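Long-range contacts in cleavage stimulation factor 77 (Encephalitozoon cuniculi, PDB 2UY1), which probably takes part in 3'-end processing of messenger RNA precursors, acting as a scaffold built from paired helices stacked into a superhelix: residues S353-E358 and P421-R426; F360-L365 and W387-E392; K382-W387 and D417-P422. All coordinates share one frame; numbering follows the deposited sequence.

Interaction 1: residues S353-E358 and P421-R426; sequences STLLKE and PPLPPR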
loop_
_atom_site.group_PDB
_atom_site.type_symbol
_atom_site.label_atom_id
_atom_site.label_comp_id
_atom_site.label_asym_id
_atom_site.label_seq_id
_atom_site.Cartn_x
_atom_site.Cartn_y
_atom_site.Cartn_z
ATOM N N SER B 353 -10.496 -19.296 4.108
ATOM C CA SER B 353 -10.260 -18.259 3.096
ATOM C C SER B 353 -9.966 -16.903 3.791
ATOM O O SER B 353 -10.869 -16.269 4.258
ATOM C CB SER B 353 -11.501 -18.087 2.201
ATOM O OG SER B 353 -11.313 -17.028 1.235
ATOM N N THR B 354 -8.719 -16.477 3.815
ATOM C CA THR B 354 -8.340 -15.186 4.407
ATOM C C THR B 354 -8.998 -13.991 3.634
ATOM O O THR B 354 -9.483 -12.980 4.219
ATOM C CB THR B 354 -6.836 -15.108 4.402
ATOM O OG1 THR B 354 -6.313 -16.031 5.386
ATOM C CG2 THR B 354 -6.328 -13.609 4.622
ATOM N N LEU B 355 -9.052 -14.142 2.319
ATOM C CA LEU B 355 -9.811 -13.220 1.467
ATOM C C LEU B 355 -11.191 -12.961 1.974
ATOM O O LEU B 355 -11.606 -11.833 2.101
ATOM C CB LEU B 355 -9.967 -13.801 0.061
ATOM C CG LEU B 355 -10.763 -12.900 -0.889
ATOM C CD1 LEU B 355 -10.031 -11.527 -1.126
ATOM C CD2 LEU B 355 -10.965 -13.699 -2.165
ATOM N N LEU B 356 -11.965 -14.006 2.216
ATOM C CA LEU B 356 -13.363 -13.779 2.620
ATOM C C LEU B 356 -13.404 -13.179 4.043
ATOM O O LEU B 356 -14.304 -12.394 4.383
ATOM C CB LEU B 356 -14.075 -15.151 2.578
ATOM C CG LEU B 356 -15.494 -15.696 2.371
ATOM C CD1 LEU B 356 -16.350 -15.034 1.305
ATOM C CD2 LEU B 356 -15.279 -17.127 1.930
ATOM N N LYS B 357 -12.507 -13.660 4.912
ATOM C CA LYS B 357 -12.454 -13.189 6.291
ATOM C C LYS B 357 -12.182 -11.670 6.360
ATOM O O LYS B 357 -12.935 -10.903 7.020
ATOM C CB LYS B 357 -11.429 -13.976 7.089
ATOM C CG LYS B 357 -11.806 -15.437 7.355
ATOM C CD LYS B 357 -10.682 -16.159 8.161
ATOM C CE LYS B 357 -10.824 -17.723 8.042
ATOM N NZ LYS B 357 -9.448 -18.367 8.250
ATOM N N GLU B 358 -11.176 -11.231 5.622
ATOM C CA GLU B 358 -10.803 -9.820 5.534
ATOM C C GLU B 358 -11.813 -8.947 4.824
ATOM O O GLU B 358 -12.100 -7.849 5.293
ATOM C CB GLU B 358 -9.408 -9.646 4.909
ATOM C CG GLU B 358 -8.930 -8.172 4.761
ATOM C CD GLU B 358 -7.449 -8.035 4.385
ATOM O OE1 GLU B 358 -6.538 -8.478 5.145
ATOM O OE2 GLU B 358 -7.179 -7.390 3.353
ATOM N N PRO B 421 -1.139 -14.647 7.174
ATOM C CA PRO B 421 -0.432 -14.075 6.033
ATOM C C PRO B 421 -1.234 -13.015 5.224
ATOM O O PRO B 421 -2.444 -13.177 4.983
ATOM C CB PRO B 421 -0.137 -15.328 5.153
ATOM C CG PRO B 421 -0.022 -16.399 6.106
ATOM C CD PRO B 421 -1.071 -16.118 7.177
ATOM N N PRO B 422 -0.569 -11.918 4.806
ATOM C CA PRO B 422 -1.269 -10.870 4.045
ATOM C C PRO B 422 -1.748 -11.273 2.661
ATOM O O PRO B 422 -1.126 -12.133 1.979
ATOM C CB PRO B 422 -0.227 -9.752 3.933
ATOM C CG PRO B 422 1.102 -10.450 4.168
ATOM C CD PRO B 422 0.841 -11.567 5.078
ATOM N N LEU B 423 -2.851 -10.647 2.251
ATOM C CA LEU B 423 -3.266 -10.677 0.843
ATOM C C LEU B 423 -2.277 -9.857 0.022
ATOM O O LEU B 423 -1.722 -8.887 0.531
ATOM C CB LEU B 423 -4.673 -10.119 0.660
ATOM C CG LEU B 423 -5.892 -10.568 1.493
ATOM C CD1 LEU B 423 -7.155 -9.943 0.931
ATOM C CD2 LEU B 423 -6.036 -12.065 1.552
ATOM N N PRO B 424 -2.010 -10.269 -1.245
ATOM C CA PRO B 424 -1.260 -9.434 -2.194
ATOM C C PRO B 424 -1.840 -8.017 -2.315
ATOM O O PRO B 424 -3.049 -7.846 -2.197
ATOM C CB PRO B 424 -1.465 -10.180 -3.538
ATOM C CG PRO B 424 -1.628 -11.628 -3.128
ATOM C CD PRO B 424 -2.413 -11.560 -1.842
ATOM N N PRO B 425 -0.985 -7.007 -2.564
ATOM C CA PRO B 425 -1.460 -5.613 -2.695
ATOM C C PRO B 425 -2.150 -5.373 -4.045
ATOM O O PRO B 425 -2.292 -6.331 -4.826
ATOM C CB PRO B 425 -0.178 -4.774 -2.595
ATOM C CG PRO B 425 0.963 -5.755 -2.347
ATOM C CD PRO B 425 0.478 -7.107 -2.763
ATOM N N ARG B 426 -2.545 -4.106 -4.287
ATOM C CA ARG B 426 -3.297 -3.608 -5.477
ATOM C C ARG B 426 -4.709 -3.302 -5.031
ATOM O O ARG B 426 -5.429 -4.214 -4.611
ATOM C CB ARG B 426 -3.355 -4.616 -6.639
ATOM C CG ARG B 426 -2.508 -4.302 -7.871
ATOM C CD ARG B 426 -2.683 -5.437 -8.935
ATOM N NE ARG B 426 -1.529 -5.531 -9.845
ATOM C CZ ARG B 426 -1.282 -6.527 -10.709
ATOM N NH1 ARG B 426 -2.100 -7.574 -10.818
ATOM N NH2 ARG B 426 -0.186 -6.480 -11.470
#
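Leu423 packs against Thr354, Leu355 and Glu358 on the first turn of helix 354-367, where a proline-rich linker, polyproline II-like in its backbone angles over residues 421-424, passes over the helix starts of a helical-repeat (HAT-type) array. The CB of Leu423 points at the helix, and chi1 of -50° sets CG anti to the carbonyl carbon, beside its own backbone N; CG lies 3.9 Å from Glu358 OE2. From there the two methyls part. CD1 touches OE2 of Glu358 at 3.5 Å, the two side chains meeting tip to tip, and also rests 3.9 Å from CD1 of Leu355, whose side chain it crosses at about a right angle. CD2 turns to the start of the helix, 3.7 Å from Leu355 N. The other oxygen of Glu358, OE1, is hydrogen-bonded to Thr383 OG1, which helps to hold the carboxylate where Leu423 meets it. Leu355 also lies on His320 and Ile323 of helix 319-333, joining the linker leucine to that helix. Ser353 caps the helix, its OG accepting from Leu356 N. The tightest carbon pair is Thr354 CG2 to Leu423 CD2, at 3.4 Å.

Interaction 2: residues F360-L365 and W387-E392; sequences FFLFLL and WDSMIE
Phe361, Leu362 and Leu365 of helix 354-367 meet Ser389 and Met390 of helix 384-397 in the near-parallel helix packing of a TPR-like superhelix, in which helices two apart in the chain lie side by side. The axes of the two short segments approach to 10.7 Å at an angle of 21°. The most distinctive pair is a Met-aromatic contact. Phe361 presents its far rim, and Met390 crosses it at about a right angle, with SD at the ring edge and near its plane, 3.5 Å from CZ of Phe361. The bend at chi2 (70°) places SD at this rim, and the further bend at chi3 (-90°) places CE, which meets Leu365. CB of Met390 lies against the same rim atom, 3.7 Å from Phe361 CZ. Ser389, small and pointing at the partner helix, lets the leucines come close. CD2 of Leu362 lies 3.2 Å from Ser389 OG and 3.4 Å from Ser389 CB, the latter tight for two carbons. That hydroxyl is also hydrogen-bonded to Arg385 O, one turn back, so it has a polar partner in its own helix while the methyl of Leu362 packs beside it. One turn on, Leu365 straddles the two residues: CD2 is 3.8 Å from Ser389 O, and CD1 is 4.2 Å from CE of Met390. Helix 370-379, which links the pair in sequence, brings Phe377 against Phe361, Met390 and Trp387. Helix 354-367 packs Phe360 and Phe363 on Phe343 of helix 337-349, and helix 384-397 packs Trp387 and Ile391 on helix 400-415, which extends the layered array in both directions.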
loop_
_atom_site.group_PDB
_atom_site.type_symbol
_atom_site.label_atom_id
_atom_site.label_comp_id
_atom_site.label_asym_id
_atom_site.label_seq_id
_atom_site.Cartn_x
_atom_site.Cartn_y
_atom_site.Cartn_z
ATOM N N PHE B 360 -14.970 -9.609 4.384
ATOM C CA PHE B 360 -16.199 -9.597 5.222
ATOM C C PHE B 360 -16.032 -8.598 6.373
ATOM O O PHE B 360 -16.921 -7.837 6.611
ATOM C CB PHE B 360 -16.439 -10.980 5.853
ATOM C CG PHE B 360 -17.808 -11.190 6.518
ATOM C CD1 PHE B 360 -18.818 -10.262 6.444
ATOM C CD2 PHE B 360 -18.075 -12.413 7.189
ATOM C CE1 PHE B 360 -20.053 -10.475 7.035
ATOM C CE2 PHE B 360 -19.283 -12.630 7.785
ATOM C CZ PHE B 360 -20.270 -11.663 7.738
ATOM N N PHE B 361 -14.933 -8.666 7.116
ATOM C CA PHE B 361 -14.753 -7.750 8.214
ATOM C C PHE B 361 -14.719 -6.319 7.756
ATOM O O PHE B 361 -15.357 -5.474 8.362
ATOM C CB PHE B 361 -13.546 -8.105 9.081
ATOM C CG PHE B 361 -13.215 -7.025 10.096
ATOM C CD1 PHE B 361 -14.097 -6.779 11.187
ATOM C CD2 PHE B 361 -12.085 -6.221 9.927
ATOM C CE1 PHE B 361 -13.860 -5.721 12.127
ATOM C CE2 PHE B 361 -11.816 -5.168 10.879
ATOM C CZ PHE B 361 -12.740 -4.963 11.990
ATOM N N LEU B 362 -14.006 -6.035 6.688
ATOM C CA LEU B 362 -13.754 -4.632 6.289
ATOM C C LEU B 362 -14.981 -4.036 5.631
ATOM O O LEU B 362 -15.238 -2.829 5.692
ATOM C CB LEU B 362 -12.561 -4.505 5.349
ATOM C CG LEU B 362 -11.162 -4.815 5.926
ATOM C CD1 LEU B 362 -10.162 -4.780 4.803
ATOM C CD2 LEU B 362 -10.685 -3.874 7.104
ATOM N N PHE B 363 -15.744 -4.916 4.980
ATOM C CA PHE B 363 -17.056 -4.559 4.463
ATOM C C PHE B 363 -17.945 -4.188 5.647
ATOM O O PHE B 363 -18.660 -3.220 5.616
ATOM C CB PHE B 363 -17.713 -5.754 3.751
ATOM C CG PHE B 363 -19.180 -5.535 3.457
ATOM C CD1 PHE B 363 -19.584 -4.698 2.395
ATOM C CD2 PHE B 363 -20.154 -6.176 4.194
ATOM C CE1 PHE B 363 -20.962 -4.491 2.126
ATOM C CE2 PHE B 363 -21.534 -5.956 3.950
ATOM C CZ PHE B 363 -21.936 -5.105 2.919
ATOM N N LEU B 364 -18.004 -4.999 6.686
ATOM C CA LEU B 364 -18.943 -4.585 7.774
ATOM C C LEU B 364 -18.489 -3.243 8.440
ATOM O O LEU B 364 -19.278 -2.396 8.853
ATOM C CB LEU B 364 -19.026 -5.703 8.828
ATOM C CG LEU B 364 -19.722 -7.001 8.376
ATOM C CD1 LEU B 364 -19.619 -8.047 9.488
ATOM C CD2 LEU B 364 -21.214 -6.748 8.032
ATOM N N LEU B 365 -17.206 -3.077 8.627
ATOM C CA LEU B 365 -16.746 -1.866 9.303
ATOM C C LEU B 365 -16.984 -0.634 8.375
ATOM O O LEU B 365 -17.455 0.431 8.835
ATOM C CB LEU B 365 -15.267 -2.054 9.675
ATOM C CG LEU B 365 -14.607 -1.131 10.682
ATOM C CD1 LEU B 365 -15.100 -1.495 12.029
ATOM C CD2 LEU B 365 -13.066 -1.294 10.481
ATOM N N TRP B 387 -6.475 -6.285 11.852
ATOM C CA TRP B 387 -5.970 -5.643 13.106
ATOM C C TRP B 387 -5.830 -4.115 13.029
ATOM O O TRP B 387 -6.417 -3.374 13.851
ATOM C CB TRP B 387 -4.633 -6.280 13.542
ATOM C CG TRP B 387 -4.746 -7.574 14.356
ATOM C CD1 TRP B 387 -4.290 -8.821 13.995
ATOM C CD2 TRP B 387 -5.343 -7.717 15.639
ATOM N NE1 TRP B 387 -4.558 -9.726 14.998
ATOM C CE2 TRP B 387 -5.211 -9.065 16.017
ATOM C CE3 TRP B 387 -5.946 -6.810 16.545
ATOM C CZ2 TRP B 387 -5.672 -9.532 17.239
ATOM C CZ3 TRP B 387 -6.423 -7.296 17.723
ATOM C CH2 TRP B 387 -6.317 -8.647 18.047
ATOM N N ASP B 388 -5.070 -3.616 12.077
ATOM C CA ASP B 388 -4.902 -2.169 11.919
ATOM C C ASP B 388 -6.179 -1.362 11.607
ATOM O O ASP B 388 -6.322 -0.211 12.104
ATOM C CB ASP B 388 -3.898 -1.838 10.866
ATOM C CG ASP B 388 -2.534 -2.399 11.174
ATOM O OD1 ASP B 388 -2.291 -2.781 12.326
ATOM O OD2 ASP B 388 -1.697 -2.402 10.267
ATOM N N SER B 389 -7.102 -1.915 10.827
ATOM C CA SER B 389 -8.425 -1.235 10.605
ATOM C C SER B 389 -9.249 -1.162 11.855
ATOM O O SER B 389 -9.827 -0.093 12.171
ATOM C CB SER B 389 -9.214 -1.930 9.477
ATOM O OG SER B 389 -8.356 -2.043 8.343
ATOM N N MET B 390 -9.283 -2.252 12.617
ATOM C CA MET B 390 -10.024 -2.272 13.880
ATOM C C MET B 390 -9.390 -1.349 14.935
ATOM O O MET B 390 -10.077 -0.668 15.666
ATOM C CB MET B 390 -10.173 -3.739 14.389
ATOM C CG MET B 390 -11.028 -3.955 15.623
ATOM S SD MET B 390 -12.803 -3.656 15.252
ATOM C CE MET B 390 -12.920 -1.967 15.603
ATOM N N ILE B 391 -8.067 -1.340 15.041
ATOM C CA ILE B 391 -7.356 -0.420 15.969
ATOM C C ILE B 391 -7.626 1.040 15.584
ATOM O O ILE B 391 -7.818 1.901 16.462
ATOM C CB ILE B 391 -5.771 -0.735 15.989
ATOM C CG1 ILE B 391 -5.499 -2.047 16.777
ATOM C CG2 ILE B 391 -4.940 0.510 16.575
ATOM C CD1 ILE B 391 -4.127 -2.792 16.449
ATOM N N GLU B 392 -7.591 1.353 14.301
ATOM C CA GLU B 392 -7.814 2.740 13.846
ATOM C C GLU B 392 -9.267 3.182 14.085
ATOM O O GLU B 392 -9.535 4.283 14.614
ATOM C CB GLU B 392 -7.488 2.922 12.356
ATOM C CG GLU B 392 -7.809 4.391 11.740
ATOM C CD GLU B 392 -6.801 5.496 12.124
ATOM O OE1 GLU B 392 -5.994 5.320 13.073
ATOM O OE2 GLU B 392 -6.788 6.575 11.483
#

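Interaction 3: residues K382-W387 and D417-P422; sequences KTSRMW and DAILPP
Leu420 N donates to Lys382 O in the one direct hydrogen bond between the segments, 2.8 Å long with an N-H...O angle of 153°. The donor sits above the carbonyl plane, 35° out of it. Two waters extend this backbone pairing. One accepts from Lys382 N and donates to Ala418 O (2.7 Å from the water); the other accepts from Ser384 N and donates to Leu420 O (2.6 Å from the water). A weaker CA-H...O contact runs from Ile419 to the same Lys382 O.

The segment 382-387 is the N-terminal start of helix 384-397, and its cap is a capping box. Thr383 OG1 takes the position between backbone N and carbonyl carbon (chi1 57°) and accepts from Met386 N at 3.2 Å; it is also hydrogen-bonded to Glu358 OE1 of helix 354-367. Thr383 N makes a weak bond back to Met386 SD. In this helical-repeat fold helix 400-415 ends in a Schellman motif at Asp417, and the linker after it doubles back across this capped end.

The van der Waals contacts come mainly from Ile419. Its CG2 lies on the backbone, 3.4 Å from Lys382 O and 3.5 Å from Ser384 N. Its CD1 makes an apolar pair with CD1 of the Trp387 indole at 3.9 Å, the side chains crossing obliquely. Leu420 lies on the Lys382 backbone, its CD1 3.7 Å from Lys382 N, and its CB is near CG2 of Thr383. Lys382 CD covers part of one indole face near the rim, while its NZ bonds to Leu380 O and Phe377 O and makes a cation-pi contact with the Phe377 ring. Ser384 OG, close to Ile419 CG2, is hydrogen-bonded to a polar side chain of the other protein chain of the assembly.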
loop_
_atom_site.group_PDB
_atom_site.type_symbol
_atom_site.label_atom_id
_atom_site.label_comp_id
_atom_site.label_asym_id
_atom_site.label_seq_id
_atom_site.Cartn_x
_atom_site.Cartn_y
_atom_site.Cartn_z
ATOM N N LYS B 382 -6.967 -13.155 11.953
ATOM C CA LYS B 382 -6.834 -11.796 11.434
ATOM C C LYS B 382 -5.529 -11.554 10.721
ATOM O O LYS B 382 -4.463 -12.069 11.108
ATOM C CB LYS B 382 -7.015 -10.818 12.606
ATOM C CG LYS B 382 -8.312 -11.131 13.348
ATOM C CD LYS B 382 -8.530 -10.363 14.523
ATOM C CE LYS B 382 -8.368 -11.131 15.712
ATOM N NZ LYS B 382 -9.558 -11.816 16.145
ATOM N N THR B 383 -5.618 -10.798 9.631
ATOM C CA THR B 383 -4.479 -10.283 8.947
ATOM C C THR B 383 -4.066 -9.004 9.681
ATOM O O THR B 383 -4.845 -8.516 10.467
ATOM C CB THR B 383 -4.876 -9.928 7.467
ATOM O OG1 THR B 383 -5.969 -8.995 7.506
ATOM C CG2 THR B 383 -5.272 -11.197 6.664
ATOM N N SER B 384 -2.856 -8.488 9.415
ATOM C CA SER B 384 -2.402 -7.216 10.016
ATOM C C SER B 384 -3.341 -6.126 9.589
ATOM O O SER B 384 -3.553 -5.235 10.359
ATOM C CB SER B 384 -1.026 -6.708 9.560
ATOM O OG SER B 384 -0.019 -7.661 9.706
ATOM N N ARG B 385 -3.844 -6.173 8.352
ATOM C CA ARG B 385 -4.707 -5.124 7.857
ATOM C C ARG B 385 -6.039 -5.101 8.632
ATOM O O ARG B 385 -6.505 -4.045 8.906
ATOM C CB ARG B 385 -4.972 -5.222 6.374
ATOM C CG ARG B 385 -5.688 -3.990 5.836
ATOM C CD ARG B 385 -6.449 -4.306 4.562
ATOM N NE ARG B 385 -6.668 -3.092 3.793
ATOM C CZ ARG B 385 -7.065 -3.055 2.526
ATOM N NH1 ARG B 385 -7.292 -4.190 1.855
ATOM N NH2 ARG B 385 -7.229 -1.868 1.931
ATOM N N MET B 386 -6.587 -6.255 9.014
ATOM C CA MET B 386 -7.818 -6.370 9.800
ATOM C C MET B 386 -7.527 -5.802 11.189
ATOM O O MET B 386 -8.217 -4.921 11.623
ATOM C CB MET B 386 -8.269 -7.846 9.920
ATOM C CG MET B 386 -8.953 -8.403 8.654
ATOM S SD MET B 386 -9.051 -10.237 8.741
ATOM C CE MET B 386 -10.474 -10.333 9.893
ATOM N N TRP B 387 -6.475 -6.285 11.852
ATOM C CA TRP B 387 -5.970 -5.643 13.106
ATOM C C TRP B 387 -5.830 -4.115 13.029
ATOM O O TRP B 387 -6.417 -3.374 13.851
ATOM C CB TRP B 387 -4.633 -6.280 13.542
ATOM C CG TRP B 387 -4.746 -7.574 14.356
ATOM C CD1 TRP B 387 -4.290 -8.821 13.995
ATOM C CD2 TRP B 387 -5.343 -7.717 15.639
ATOM N NE1 TRP B 387 -4.558 -9.726 14.998
ATOM C CE2 TRP B 387 -5.211 -9.065 16.017
ATOM C CE3 TRP B 387 -5.946 -6.810 16.545
ATOM C CZ2 TRP B 387 -5.672 -9.532 17.239
ATOM C CZ3 TRP B 387 -6.423 -7.296 17.723
ATOM C CH2 TRP B 387 -6.317 -8.647 18.047
ATOM N N ASP B 417 3.194 -15.563 16.529
ATOM C CA ASP B 417 3.185 -15.847 15.088
ATOM C C ASP B 417 1.795 -16.298 14.615
ATOM O O ASP B 417 1.658 -17.139 13.726
ATOM C CB ASP B 417 4.364 -16.758 14.691
ATOM C CG ASP B 417 4.482 -16.982 13.172
ATOM O OD1 ASP B 417 4.262 -16.049 12.347
ATOM O OD2 ASP B 417 4.820 -18.122 12.798
ATOM N N ALA B 418 0.761 -15.670 15.199
ATOM C CA ALA B 418 -0.647 -15.937 14.934
ATOM C C ALA B 418 -1.320 -15.029 13.909
ATOM O O ALA B 418 -2.528 -15.133 13.701
ATOM C CB ALA B 418 -1.438 -15.838 16.268
ATOM N N ILE B 419 -0.612 -14.083 13.306
ATOM C CA ILE B 419 -1.310 -13.226 12.324
ATOM C C ILE B 419 -1.405 -13.963 10.993
ATOM O O ILE B 419 -0.444 -14.537 10.516
ATOM C CB ILE B 419 -0.628 -11.873 12.134
ATOM C CG1 ILE B 419 -0.660 -11.063 13.461
ATOM C CG2 ILE B 419 -1.151 -11.145 10.857
ATOM C CD1 ILE B 419 -0.563 -9.576 13.335
ATOM N N LEU B 420 -2.572 -13.956 10.378
ATOM C CA LEU B 420 -2.672 -14.616 9.081
ATOM C C LEU B 420 -1.769 -13.889 8.080
ATOM O O LEU B 420 -1.613 -12.655 8.135
ATOM C CB LEU B 420 -4.099 -14.675 8.594
ATOM C CG LEU B 420 -5.088 -15.453 9.429
ATOM C CD1 LEU B 420 -6.465 -15.069 8.852
ATOM C CD2 LEU B 420 -4.762 -16.950 9.323
ATOM N N PRO B 421 -1.139 -14.647 7.174
ATOM C CA PRO B 421 -0.432 -14.075 6.033
ATOM C C PRO B 421 -1.234 -13.015 5.224
ATOM O O PRO B 421 -2.444 -13.177 4.983
ATOM C CB PRO B 421 -0.137 -15.328 5.153
ATOM C CG PRO B 421 -0.022 -16.399 6.106
ATOM C CD PRO B 421 -1.071 -16.118 7.177
ATOM N N PRO B 422 -0.569 -11.918 4.806
ATOM C CA PRO B 422 -1.269 -10.870 4.045
ATOM C C PRO B 422 -1.748 -11.273 2.661
ATOM O O PRO B 422 -1.126 -12.133 1.979
ATOM C CB PRO B 422 -0.227 -9.752 3.933
ATOM C CG PRO B 422 1.102 -10.450 4.168
ATOM C CD PRO B 422 0.841 -11.567 5.078
HETATM O O HOH W 1 -5.183 -14.875 13.791
HETATM O O HOH W 2 -1.197 -10.213 7.451
#

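In the fold
Interaction 2 is the buried core contact: two helices, packed by van der Waals contacts and a Met-aromatic pair, without hydrogen bonds between its segments. Interactions 1 and 3 lie nearer the surface, interaction 3 partly buried and interaction 1 a surface contact. Both fasten the linker 417-426, sharing Pro421 and Pro422, over the starts of the same two helices that interaction 2 joins further along. Their chemistry differs: interaction 3 adds backbone hydrogen bonds, one direct and two through water, to its side-chain packing, whereas interaction 1 rests on one leucine. They also touch each other, through a probable hydrogen bond between Glu358 OE1 and Thr383 OG1. Interactions 2 and 3 share Trp387 and meet where Leu362 packs on Arg385.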